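Local coordinates for nitrate regulatory protein (Klebsiella oxytoca, PDB 4AKK), which binds the terminator of the nasF operon leader RNA in response to nitrate or nitrite and thereby brings about transcription antitermination, at residues W83-G88 / V145-A151; V224-D228 / R393-M397; A199-R203 / Q286-L290; R220-V224 / V265-R269. One frame throughout, in Å; residues are numbered along the deposited sequence.

In an all-helical sensor-effector protein, a few helices can carry contacts within and between domains. Contacts 1, 3 and 4 lie in the NIT nitrate-sensing region, whereas contact 2 joins it to the RNA-binding ANTAR region. Contacts 2 and 4 both start from helix 217-240 and share Val224, with centres about 10 Å apart. Contact 3 lies about 16 Å, centre to centre, from each of them; it touches contact 2 through Arg226 NE and Gln201 OE1 (2.9 Å) and contact 4 through Glu202 O and Leu223 CD1 (3.7 Å). Contact 1 is peripheral, its centre about 20 Å from that of contact 3. Separate ethanediol molecules, probably from the crystallisation liquor, sit at contacts 3 and 4.

Contact 1. Residues W83-G88 / V145-A151; sequences WLCSGG and VRDREIA
Two helix C-termini pack against each other at the surface of the nitrate-sensing domain. Each closes in a Schellman motif. In 83-88, Gly87 (phi 60°) is the C-prime residue, with Gly88 N bonded to Trp83 O (2.8 Å) and Gly87 N to Leu84 O (3.0 Å). In 145-151, Arg148 takes positive phi (54°), and its N bonds to Val145 O (3.0 Å). The closest CA atoms are those of Leu84 and Arg148, 6.3 Å apart. The direct hydrogen bond is Trp83 NE1 to Val145 O (2.8 Å), set by the t rotamer of Trp83. A water joins Leu84 O (2.6 Å) to Arg148 NH2 (3.1 Å), and the guanidinium lays one face over Gly87. Apolar packing joins Trp83 CD1 to Val145 CG1 (3.7 Å) and Leu84 CD1 to Ile150 CG2 (4.2 Å). Helix 152-167 also meets Leu84, through Ala152 and Ala155. Carbonyls of both helix ends, Leu84 O and Val145 O, thus find donors across the contact, directly or through water.

Contact 2. Residues V224-D228 / R393-M397; sequences VDRID and RKMAM
Helices 217-240 and 385-399 run side by side here, the short segments 224-228 and 393-397 being nearly parallel (crossing angle 16°) with axes 11.7 Å apart. So wide a gap needs a long side chain to bridge it, and Arg393 opens the second segment. The CA atoms of Arg393 and Val224 lie 8.2 Å apart. With chi1 near 154° (t), chi2 at 73° (p) and both remaining torsions near 180°, the side chain reaches across to set NH1 3.3 Å from Asp228 OD1, a salt bridge. Val224 lays CG2 over one face of the guanidinium, and its CG1 is 3.7 Å from Arg393 NH1, while Ile227 CG2 approaches the edge, 4.3 Å from NH1. The pairing spans two sequence regions: helix 217-240 belongs to the nitrate-sensing NIT part and helix 385-399 to the ANTAR RNA-binding part, so this buried charge pair lies at the interface of receptor and effector. Further along, Met395 packs on Leu416 of the second subunit. Ala396 points its CB toward helix 217-240, 4.3 Å from Asp228 OD2, and Met403 of helix 403-412 touches Val224, Asp228 and Arg393. The CA atoms of Met397 and Asp228 are the closest CA pair, at 7.6 Å.

Contact 3. Residues A199-R203 / Q286-L290; sequences AGQER and QTQRL. With EDO (1,2-ethanediol), chain C.
Glu202 and Arg289 form the salt bridge of this contact, OE1 to NH1 at 2.9 Å, between antiparallel helices of the NIT helical bundle. Gln286 braces it: its OE1 accepts from Arg289 NH1 (3.0 Å) within the same helix, and its NE2 donates a weak bond to Glu202 OE2 (3.0 Å). Folding Gln286 back with both chi1 and chi2 m makes this possible. The network continues beyond the pair, since Glu202 OE2 is salt-bridged to Arg263 and Gln230 bonds to both Glu202 OE1 and Arg289 NH2. A second polar link lies one residue on, where Arg203 NH1 donates to Thr287 OG1 (2.9 Å); that hydroxyl also meets Phe283 O. Arg203 NH2 in turn reaches O1 of an ethanediol (2.7 Å), which is also hydrogen-bonded to Arg77. Segments 199-203 and 286-290 run at 168° with axes 10.1 Å apart, and the CA atoms of Arg203 and Gln286 come within 5.9 Å, those of Gly200 and Leu290 within 7.2 Å. Packing fills the gap: Arg203 CG lies 3.7 Å from Gln286 CB, the Arg289 guanidinium covers Ala199 CB, and Leu290 CD1 sits over one face of the Arg203 guanidinium, 3.7 Å from CZ.

Contact 4. Residues R220-V224 / V265-R269; sequences RQQLV and VACTR. With EDO (1,2-ethanediol), chain D.
Within the NIT region, where it abuts the ANTAR helix 385-399, the C-terminal end of helix 257-267 meets an arginine of helix 217-240. In 220-224 the backbone is fully helical; in 265-269 Thr268 is the first residue to leave helical geometry, and its N still bonds to Val265 O (3.1 Å). The closest CA atoms are those of Arg220 and Cys267, at 6.3 Å. Arg220 runs out with chi1 and chi2 t and turns at chi3 (p), so that NH1 donates to Cys267 O (3.0 Å), with the carbonyl at the guanidinium edge. Over one face of the guanidinium lies C2 of an ethanediol, whose O1 donates to Thr268 O at 3.2 Å. Along the same helix, beyond Arg220, the packing is apolar: Leu223 CD2 rests 3.9 Å from Ala266 CB, and Val224 CG2 meets Cys267 SG at 3.6 Å. The strongest partner of Arg220 lies elsewhere, in a salt bridge from NH1 to Glu386, joined by a cation-pi interaction with Trp389. Gln390 shares Cys267 O. These three residues belong to helix 385-399, while helix 180-212 borders the contact through Glu202, which touches Leu223, and Phe210, which touches Ala266.

Contact 1. Residues W83-G88 / V145-A151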
loop_
_atom_site.group_PDB
_atom_site.type_symbol
_atom_site.label_atom_id
_atom_site.label_comp_id
_atom_site.label_asym_id
_atom_site.label_seq_id
_atom_site.Cartn_x
_atom_site.Cartn_y
_atom_site.Cartn_z
ATOM N N TRP A 83 -9.577 -30.054 -22.637
ATOM C CA TRP A 83 -10.802 -30.479 -23.286
ATOM C C TRP A 83 -11.172 -29.547 -24.441
ATOM O O TRP A 83 -11.396 -30.008 -25.559
ATOM C CB TRP A 83 -11.923 -30.550 -22.251
ATOM C CG TRP A 83 -13.270 -30.719 -22.819
ATOM C CD1 TRP A 83 -14.254 -29.780 -22.878
ATOM C CD2 TRP A 83 -13.805 -31.902 -23.421
ATOM N NE1 TRP A 83 -15.370 -30.302 -23.478
ATOM C CE2 TRP A 83 -15.124 -31.604 -23.821
ATOM C CE3 TRP A 83 -13.300 -33.183 -23.660
ATOM C CZ2 TRP A 83 -15.951 -32.544 -24.448
ATOM C CZ3 TRP A 83 -14.121 -34.117 -24.285
ATOM C CH2 TRP A 83 -15.432 -33.788 -24.674
ATOM N N LEU A 84 -11.221 -28.234 -24.184
ATOM C CA LEU A 84 -11.629 -27.285 -25.226
ATOM C C LEU A 84 -10.594 -27.122 -26.355
ATOM O O LEU A 84 -10.947 -27.186 -27.530
ATOM C CB LEU A 84 -12.020 -25.925 -24.624
ATOM C CG LEU A 84 -13.252 -25.910 -23.705
ATOM C CD1 LEU A 84 -13.318 -24.624 -22.877
ATOM C CD2 LEU A 84 -14.564 -26.131 -24.483
ATOM N N CYS A 85 -9.324 -26.938 -25.998
ATOM C CA CYS A 85 -8.250 -26.775 -26.988
ATOM C C CYS A 85 -8.001 -28.026 -27.837
ATOM O O CYS A 85 -7.449 -27.934 -28.937
ATOM C CB CYS A 85 -6.928 -26.411 -26.302
ATOM S SG CYS A 85 -6.835 -24.775 -25.513
ATOM N N SER A 86 -8.373 -29.193 -27.316
ATOM C CA SER A 86 -8.220 -30.445 -28.063
ATOM C C SER A 86 -9.498 -30.805 -28.817
ATOM O O SER A 86 -9.631 -31.910 -29.343
ATOM C CB SER A 86 -7.837 -31.595 -27.130
ATOM O OG SER A 86 -8.979 -32.040 -26.419
ATOM N N GLY A 87 -10.441 -29.871 -28.856
ATOM C CA GLY A 87 -11.692 -30.092 -29.559
ATOM C C GLY A 87 -12.497 -31.271 -29.047
ATOM O O GLY A 87 -13.095 -32.007 -29.833
ATOM N N GLY A 88 -12.523 -31.461 -27.732
ATOM C CA GLY A 88 -13.289 -32.553 -27.149
ATOM C C GLY A 88 -12.654 -33.922 -27.357
ATOM O O GLY A 88 -13.355 -34.923 -27.482
ATOM N N VAL A 145 -18.861 -25.825 -21.201
ATOM C CA VAL A 145 -17.583 -26.495 -21.385
ATOM C C VAL A 145 -17.812 -27.865 -22.032
ATOM O O VAL A 145 -17.175 -28.198 -23.043
ATOM C CB VAL A 145 -16.786 -26.631 -20.060
ATOM C CG1 VAL A 145 -15.662 -27.652 -20.222
ATOM C CG2 VAL A 145 -16.228 -25.280 -19.634
ATOM N N ARG A 146 -18.735 -28.647 -21.473
ATOM C CA ARG A 146 -19.050 -29.964 -22.052
ATOM C C ARG A 146 -19.478 -29.865 -23.511
ATOM O O ARG A 146 -18.940 -30.558 -24.375
ATOM C CB ARG A 146 -20.159 -30.666 -21.277
ATOM C CG ARG A 146 -19.885 -30.791 -19.808
ATOM C CD ARG A 146 -20.842 -31.769 -19.166
ATOM N NE ARG A 146 -21.146 -31.362 -17.802
ATOM C CZ ARG A 146 -22.281 -30.775 -17.446
ATOM N NH1 ARG A 146 -23.223 -30.549 -18.358
ATOM N NH2 ARG A 146 -22.476 -30.428 -16.181
ATOM N N ASP A 147 -20.451 -29.000 -23.773
ATOM C CA ASP A 147 -20.990 -28.825 -25.116
ATOM C C ASP A 147 -19.998 -28.091 -26.007
ATOM O O ASP A 147 -20.238 -27.912 -27.196
ATOM C CB ASP A 147 -22.313 -28.054 -25.059
ATOM C CG ASP A 147 -23.325 -28.711 -24.138
ATOM O OD1 ASP A 147 -23.116 -29.891 -23.803
ATOM O OD2 ASP A 147 -24.321 -28.060 -23.751
ATOM N N ARG A 148 -18.881 -27.667 -25.423
ATOM C CA ARG A 148 -17.883 -26.906 -26.160
ATOM C C ARG A 148 -18.510 -25.681 -26.841
ATOM O O ARG A 148 -18.124 -25.298 -27.953
ATOM C CB ARG A 148 -17.171 -27.811 -27.167
ATOM C CG ARG A 148 -16.671 -29.136 -26.536
ATOM C CD ARG A 148 -16.125 -30.117 -27.575
ATOM N NE ARG A 148 -15.188 -29.445 -28.459
ATOM C CZ ARG A 148 -15.255 -29.456 -29.784
ATOM N NH1 ARG A 148 -16.200 -30.149 -30.407
ATOM N NH2 ARG A 148 -14.352 -28.785 -30.488
ATOM N N GLU A 149 -19.479 -25.068 -26.160
ATOM C CA GLU A 149 -20.135 -23.857 -26.657
ATOM C C GLU A 149 -19.552 -22.620 -25.984
ATOM O O GLU A 149 -20.270 -21.677 -25.642
ATOM C CB GLU A 149 -21.646 -23.937 -26.438
ATOM C CG GLU A 149 -22.312 -25.005 -27.310
ATOM C CD GLU A 149 -23.819 -25.095 -27.111
ATOM O OE1 GLU A 149 -24.380 -24.294 -26.331
ATOM O OE2 GLU A 149 -24.440 -25.981 -27.737
ATOM N N ILE A 150 -18.242 -22.644 -25.786
ATOM C CA ILE A 150 -17.529 -21.530 -25.173
ATOM C C ILE A 150 -16.079 -21.687 -25.579
ATOM O O ILE A 150 -15.628 -22.804 -25.812
ATOM C CB ILE A 150 -17.666 -21.544 -23.637
ATOM C CG1 ILE A 150 -17.024 -20.296 -23.024
ATOM C CG2 ILE A 150 -17.056 -22.823 -23.032
ATOM C CD1 ILE A 150 -17.274 -20.162 -21.511
ATOM N N ALA A 151 -15.353 -20.585 -25.708
ATOM C CA ALA A 151 -13.941 -20.677 -26.087
ATOM C C ALA A 151 -13.063 -20.931 -24.858
ATOM O O ALA A 151 -13.433 -20.579 -23.741
ATOM C CB ALA A 151 -13.493 -19.421 -26.805
HETATM O O HOH W 1 -13.412 -26.765 -28.338
#

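Contact 2. Residues V224-D228 / R393-M397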
loop_
_atom_site.group_PDB
_atom_site.type_symbol
_atom_site.label_atom_id
_atom_site.label_comp_id
_atom_site.label_asym_id
_atom_site.label_seq_id
_atom_site.Cartn_x
_atom_site.Cartn_y
_atom_site.Cartn_z
ATOM N N VAL A 224 3.494 -12.858 -20.250
ATOM C CA VAL A 224 4.560 -12.159 -19.574
ATOM C C VAL A 224 4.078 -11.530 -18.263
ATOM O O VAL A 224 4.782 -11.567 -17.257
ATOM C CB VAL A 224 5.135 -11.059 -20.492
ATOM C CG1 VAL A 224 5.984 -10.073 -19.698
ATOM C CG2 VAL A 224 5.933 -11.693 -21.631
ATOM N N ASP A 225 2.887 -10.938 -18.287
ATOM C CA ASP A 225 2.376 -10.235 -17.110
ATOM C C ASP A 225 2.087 -11.225 -15.976
ATOM O O ASP A 225 2.269 -10.911 -14.806
ATOM C CB ASP A 225 1.102 -9.437 -17.438
ATOM C CG ASP A 225 1.339 -8.282 -18.424
ATOM O OD1 ASP A 225 2.479 -7.759 -18.526
ATOM O OD2 ASP A 225 0.350 -7.903 -19.101
ATOM N N ARG A 226 1.624 -12.416 -16.330
ATOM C CA ARG A 226 1.347 -13.454 -15.340
ATOM C C ARG A 226 2.648 -13.948 -14.740
ATOM O O ARG A 226 2.728 -14.229 -13.544
ATOM C CB ARG A 226 0.587 -14.625 -15.968
ATOM C CG ARG A 226 -0.778 -14.262 -16.537
ATOM C CD ARG A 226 -1.485 -13.293 -15.625
ATOM N NE ARG A 226 -2.841 -12.959 -16.048
ATOM C CZ ARG A 226 -3.145 -12.037 -16.957
ATOM N NH1 ARG A 226 -2.187 -11.371 -17.595
ATOM N NH2 ARG A 226 -4.415 -11.799 -17.248
ATOM N N ILE A 227 3.684 -14.021 -15.564
ATOM C CA ILE A 227 4.980 -14.499 -15.081
ATOM C C ILE A 227 5.673 -13.479 -14.165
ATOM O O ILE A 227 6.131 -13.821 -13.082
ATOM C CB ILE A 227 5.915 -14.910 -16.239
ATOM C CG1 ILE A 227 5.326 -16.122 -16.969
ATOM C CG2 ILE A 227 7.332 -15.202 -15.708
ATOM C CD1 ILE A 227 5.757 -16.245 -18.441
ATOM N N ASP A 228 5.739 -12.228 -14.599
ATOM C CA ASP A 228 6.324 -11.173 -13.770
ATOM C C ASP A 228 5.539 -10.966 -12.479
ATOM O O ASP A 228 6.114 -10.665 -11.449
ATOM C CB ASP A 228 6.379 -9.857 -14.544
ATOM C CG ASP A 228 7.341 -9.910 -15.715
ATOM O OD1 ASP A 228 8.258 -10.767 -15.700
ATOM O OD2 ASP A 228 7.178 -9.084 -16.640
ATOM N N ARG A 393 11.512 -6.309 -21.561
ATOM C CA ARG A 393 11.238 -7.607 -20.932
ATOM C C ARG A 393 12.499 -8.162 -20.285
ATOM O O ARG A 393 12.461 -8.708 -19.174
ATOM C CB ARG A 393 10.644 -8.596 -21.953
ATOM C CG ARG A 393 10.875 -10.100 -21.669
ATOM C CD ARG A 393 10.038 -10.651 -20.504
ATOM N NE ARG A 393 10.149 -12.108 -20.368
ATOM C CZ ARG A 393 9.523 -12.841 -19.448
ATOM N NH1 ARG A 393 8.741 -12.260 -18.552
ATOM N NH2 ARG A 393 9.677 -14.168 -19.421
ATOM N N LYS A 394 13.624 -7.987 -20.970
ATOM C CA LYS A 394 14.900 -8.436 -20.434
ATOM C C LYS A 394 15.226 -7.709 -19.138
ATOM O O LYS A 394 15.559 -8.345 -18.141
ATOM C CB LYS A 394 16.028 -8.238 -21.449
ATOM C CG LYS A 394 17.389 -8.709 -20.940
ATOM C CD LYS A 394 18.470 -8.580 -22.007
ATOM C CE LYS A 394 18.381 -7.239 -22.736
ATOM N NZ LYS A 394 18.522 -6.058 -21.827
ATOM N N MET A 395 15.130 -6.379 -19.147
ATOM C CA MET A 395 15.423 -5.605 -17.936
ATOM C C MET A 395 14.506 -6.013 -16.781
ATOM O O MET A 395 14.912 -5.991 -15.628
ATOM C CB MET A 395 15.332 -4.095 -18.194
ATOM C CG MET A 395 16.663 -3.425 -18.552
ATOM S SD MET A 395 16.505 -1.672 -19.010
ATOM C CE MET A 395 15.823 -1.873 -20.643
ATOM N N ALA A 396 13.276 -6.406 -17.106
ATOM C CA ALA A 396 12.287 -6.766 -16.096
ATOM C C ALA A 396 12.639 -8.077 -15.398
ATOM O O ALA A 396 12.457 -8.194 -14.198
ATOM C CB ALA A 396 10.903 -6.854 -16.714
ATOM N N MET A 397 13.110 -9.058 -16.170
ATOM C CA MET A 397 13.593 -10.326 -15.634
ATOM C C MET A 397 14.806 -10.076 -14.751
ATOM O O MET A 397 14.861 -10.531 -13.609
ATOM C CB MET A 397 13.988 -11.297 -16.762
ATOM C CG MET A 397 12.844 -11.783 -17.673
ATOM S SD MET A 397 13.301 -13.064 -18.890
ATOM C CE MET A 397 14.297 -12.142 -20.049
#

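Contact 3. Residues A199-R203 / Q286-L290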
loop_
_atom_site.group_PDB
_atom_site.type_symbol
_atom_site.label_atom_id
_atom_site.label_comp_id
_atom_site.label_asym_id
_atom_site.label_seq_id
_atom_site.Cartn_x
_atom_site.Cartn_y
_atom_site.Cartn_z
ATOM N N ALA A 199 0.637 -18.531 -11.437
ATOM C CA ALA A 199 1.316 -19.635 -12.121
ATOM C C ALA A 199 0.289 -20.459 -12.911
ATOM O O ALA A 199 0.540 -20.851 -14.045
ATOM C CB ALA A 199 2.071 -20.519 -11.125
ATOM N N GLY A 200 -0.863 -20.715 -12.296
ATOM C CA GLY A 200 -1.979 -21.352 -12.969
ATOM C C GLY A 200 -2.483 -20.592 -14.188
ATOM O O GLY A 200 -2.823 -21.202 -15.185
ATOM N N GLN A 201 -2.544 -19.264 -14.113
ATOM C CA GLN A 201 -2.900 -18.472 -15.287
ATOM C C GLN A 201 -1.813 -18.521 -16.359
ATOM O O GLN A 201 -2.126 -18.543 -17.549
ATOM C CB GLN A 201 -3.249 -17.024 -14.905
ATOM C CG GLN A 201 -4.491 -16.950 -14.040
ATOM C CD GLN A 201 -4.831 -15.541 -13.626
ATOM O OE1 GLN A 201 -4.378 -14.580 -14.250
ATOM N NE2 GLN A 201 -5.636 -15.405 -12.572
ATOM N N GLU A 202 -0.547 -18.537 -15.942
ATOM C CA GLU A 202 0.558 -18.814 -16.872
ATOM C C GLU A 202 0.357 -20.133 -17.639
ATOM O O GLU A 202 0.595 -20.202 -18.851
ATOM C CB GLU A 202 1.898 -18.873 -16.129
ATOM C CG GLU A 202 3.110 -19.156 -17.030
ATOM C CD GLU A 202 4.374 -19.481 -16.234
ATOM O OE1 GLU A 202 4.401 -19.193 -15.015
ATOM O OE2 GLU A 202 5.340 -20.020 -16.826
ATOM N N ARG A 203 -0.060 -21.183 -16.938
ATOM C CA ARG A 203 -0.256 -22.474 -17.598
ATOM C C ARG A 203 -1.326 -22.327 -18.689
ATOM O O ARG A 203 -1.104 -22.684 -19.843
ATOM C CB ARG A 203 -0.650 -23.570 -16.596
ATOM C CG ARG A 203 -1.060 -24.903 -17.281
ATOM C CD ARG A 203 -1.439 -26.003 -16.278
ATOM N NE ARG A 203 -2.679 -25.701 -15.566
ATOM C CZ ARG A 203 -3.227 -26.472 -14.628
ATOM N NH1 ARG A 203 -2.653 -27.624 -14.269
ATOM N NH2 ARG A 203 -4.354 -26.091 -14.042
ATOM N N GLN A 286 3.775 -27.765 -16.336
ATOM C CA GLN A 286 3.211 -26.743 -15.441
ATOM C C GLN A 286 2.357 -27.399 -14.364
ATOM O O GLN A 286 2.342 -26.968 -13.226
ATOM C CB GLN A 286 2.345 -25.745 -16.222
ATOM C CG GLN A 286 3.117 -24.841 -17.150
ATOM C CD GLN A 286 3.819 -23.712 -16.415
ATOM O OE1 GLN A 286 3.767 -23.625 -15.185
ATOM N NE2 GLN A 286 4.487 -22.839 -17.169
ATOM N N THR A 287 1.636 -28.447 -14.735
ATOM C CA THR A 287 0.799 -29.139 -13.766
ATOM C C THR A 287 1.631 -29.803 -12.656
ATOM O O THR A 287 1.200 -29.856 -11.505
ATOM C CB THR A 287 -0.073 -30.177 -14.451
ATOM O OG1 THR A 287 -0.854 -29.530 -15.457
ATOM C CG2 THR A 287 -0.989 -30.877 -13.437
ATOM N N GLN A 288 2.817 -30.302 -12.995
ATOM C CA GLN A 288 3.693 -30.902 -11.981
ATOM C C GLN A 288 4.223 -29.809 -11.055
ATOM O O GLN A 288 4.338 -29.979 -9.832
ATOM C CB GLN A 288 4.865 -31.637 -12.627
ATOM C CG GLN A 288 5.923 -32.082 -11.598
ATOM C CD GLN A 288 6.932 -33.075 -12.158
ATOM O OE1 GLN A 288 6.889 -34.265 -11.839
ATOM N NE2 GLN A 288 7.845 -32.591 -12.995
ATOM N N ARG A 289 4.539 -28.677 -11.666
ATOM C CA ARG A 289 4.958 -27.492 -10.937
ATOM C C ARG A 289 3.901 -27.044 -9.934
ATOM O O ARG A 289 4.218 -26.730 -8.801
ATOM C CB ARG A 289 5.248 -26.369 -11.924
ATOM C CG ARG A 289 5.746 -25.095 -11.299
ATOM C CD ARG A 289 5.699 -23.991 -12.324
ATOM N NE ARG A 289 6.080 -22.694 -11.774
ATOM C CZ ARG A 289 5.735 -21.533 -12.321
ATOM N NH1 ARG A 289 4.986 -21.521 -13.421
ATOM N NH2 ARG A 289 6.138 -20.388 -11.771
ATOM N N LEU A 290 2.646 -27.015 -10.354
ATOM C CA LEU A 290 1.567 -26.583 -9.467
ATOM C C LEU A 290 1.286 -27.591 -8.348
ATOM O O LEU A 290 0.954 -27.202 -7.226
ATOM C CB LEU A 290 0.292 -26.305 -10.272
ATOM C CG LEU A 290 0.362 -25.070 -11.188
ATOM C CD1 LEU A 290 -0.664 -25.163 -12.315
ATOM C CD2 LEU A 290 0.165 -23.785 -10.393
HETATM C C1 EDO C . -4.883 -23.075 -15.803
HETATM O O1 EDO C . -5.673 -23.994 -15.049
HETATM C C2 EDO C . -4.087 -23.796 -16.885
HETATM O O2 EDO C . -4.884 -24.382 -17.924
#

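Contact 4. Residues R220-V224 / V265-R269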
loop_
_atom_site.group_PDB
_atom_site.type_symbol
_atom_site.label_atom_id
_atom_site.label_comp_id
_atom_site.label_asym_id
_atom_site.label_seq_id
_atom_site.Cartn_x
_atom_site.Cartn_y
_atom_site.Cartn_z
ATOM N N ARG A 220 0.924 -12.871 -25.706
ATOM C CA ARG A 220 2.270 -12.782 -25.182
ATOM C C ARG A 220 2.418 -11.767 -24.027
ATOM O O ARG A 220 3.135 -12.021 -23.051
ATOM C CB ARG A 220 3.266 -12.481 -26.311
ATOM C CG ARG A 220 4.684 -12.235 -25.787
ATOM C CD ARG A 220 5.690 -12.037 -26.911
ATOM N NE ARG A 220 5.577 -10.724 -27.527
ATOM C CZ ARG A 220 6.412 -10.262 -28.453
ATOM N NH1 ARG A 220 7.415 -11.017 -28.881
ATOM N NH2 ARG A 220 6.238 -9.046 -28.960
ATOM N N GLN A 221 1.765 -10.609 -24.132
ATOM C CA GLN A 221 1.877 -9.622 -23.052
ATOM C C GLN A 221 1.182 -10.159 -21.792
ATOM O O GLN A 221 1.726 -10.077 -20.693
ATOM C CB GLN A 221 1.320 -8.246 -23.469
ATOM C CG GLN A 221 1.642 -7.113 -22.482
ATOM C CD GLN A 221 3.135 -6.808 -22.358
ATOM O OE1 GLN A 221 3.807 -6.487 -23.342
ATOM N NE2 GLN A 221 3.656 -6.900 -21.138
ATOM N N GLN A 222 -0.001 -10.742 -21.966
ATOM C CA GLN A 222 -0.728 -11.329 -20.849
ATOM C C GLN A 222 0.089 -12.441 -20.184
ATOM O O GLN A 222 0.074 -12.595 -18.963
ATOM C CB GLN A 222 -2.067 -11.892 -21.323
ATOM C CG GLN A 222 -3.043 -10.843 -21.858
ATOM C CD GLN A 222 -4.353 -11.472 -22.318
ATOM O OE1 GLN A 222 -4.590 -12.658 -22.099
ATOM N NE2 GLN A 222 -5.205 -10.683 -22.961
ATOM N N LEU A 223 0.802 -13.217 -20.989
ATOM C CA LEU A 223 1.590 -14.314 -20.443
ATOM C C LEU A 223 2.729 -13.737 -19.622
ATOM O O LEU A 223 2.915 -14.071 -18.453
ATOM C CB LEU A 223 2.128 -15.213 -21.561
ATOM C CG LEU A 223 3.115 -16.302 -21.132
ATOM C CD1 LEU A 223 2.430 -17.306 -20.189
ATOM C CD2 LEU A 223 3.658 -17.008 -22.370
ATOM N N VAL A 224 3.494 -12.858 -20.250
ATOM C CA VAL A 224 4.560 -12.159 -19.574
ATOM C C VAL A 224 4.078 -11.530 -18.263
ATOM O O VAL A 224 4.782 -11.567 -17.257
ATOM C CB VAL A 224 5.135 -11.059 -20.492
ATOM C CG1 VAL A 224 5.984 -10.073 -19.698
ATOM C CG2 VAL A 224 5.933 -11.693 -21.631
ATOM N N VAL A 265 10.616 -19.543 -25.798
ATOM C CA VAL A 265 10.028 -19.789 -27.115
ATOM C C VAL A 265 8.767 -18.942 -27.327
ATOM O O VAL A 265 8.626 -18.252 -28.338
ATOM C CB VAL A 265 9.688 -21.295 -27.326
ATOM C CG1 VAL A 265 8.826 -21.482 -28.565
ATOM C CG2 VAL A 265 10.963 -22.131 -27.419
ATOM N N ALA A 266 7.848 -19.015 -26.371
ATOM C CA ALA A 266 6.596 -18.278 -26.469
ATOM C C ALA A 266 6.834 -16.773 -26.638
ATOM O O ALA A 266 6.076 -16.093 -27.337
ATOM C CB ALA A 266 5.722 -18.547 -25.248
ATOM N N CYS A 267 7.890 -16.256 -26.017
ATOM C CA CYS A 267 8.156 -14.819 -26.083
ATOM C C CYS A 267 8.965 -14.396 -27.304
ATOM O O CYS A 267 9.003 -13.216 -27.653
ATOM C CB CYS A 267 8.831 -14.333 -24.802
ATOM S SG CYS A 267 7.700 -14.306 -23.392
ATOM N N THR A 268 9.601 -15.359 -27.956
ATOM C CA THR A 268 10.487 -15.056 -29.071
ATOM C C THR A 268 9.910 -15.501 -30.411
ATOM O O THR A 268 9.226 -14.737 -31.091
ATOM C CB THR A 268 11.858 -15.726 -28.883
ATOM O OG1 THR A 268 12.436 -15.289 -27.647
ATOM C CG2 THR A 268 12.790 -15.367 -30.035
ATOM N N ARG A 269 10.179 -16.748 -30.773
ATOM C CA ARG A 269 9.858 -17.238 -32.109
ATOM C C ARG A 269 8.536 -17.981 -32.169
ATOM O O ARG A 269 7.880 -18.202 -31.149
ATOM C CB ARG A 269 10.979 -18.139 -32.629
ATOM C CG ARG A 269 11.454 -19.182 -31.636
ATOM C CD ARG A 269 12.462 -20.117 -32.288
ATOM N NE ARG A 269 12.960 -21.130 -31.362
ATOM C CZ ARG A 269 12.371 -22.303 -31.147
ATOM N NH1 ARG A 269 11.248 -22.614 -31.792
ATOM N NH2 ARG A 269 12.906 -23.162 -30.283
HETATM C C1 EDO D . 5.739 -12.646 -31.597
HETATM O O1 EDO D . 6.105 -13.859 -30.923
HETATM C C2 EDO D . 4.894 -11.777 -30.672
HETATM O O2 EDO D . 3.566 -12.299 -30.556
#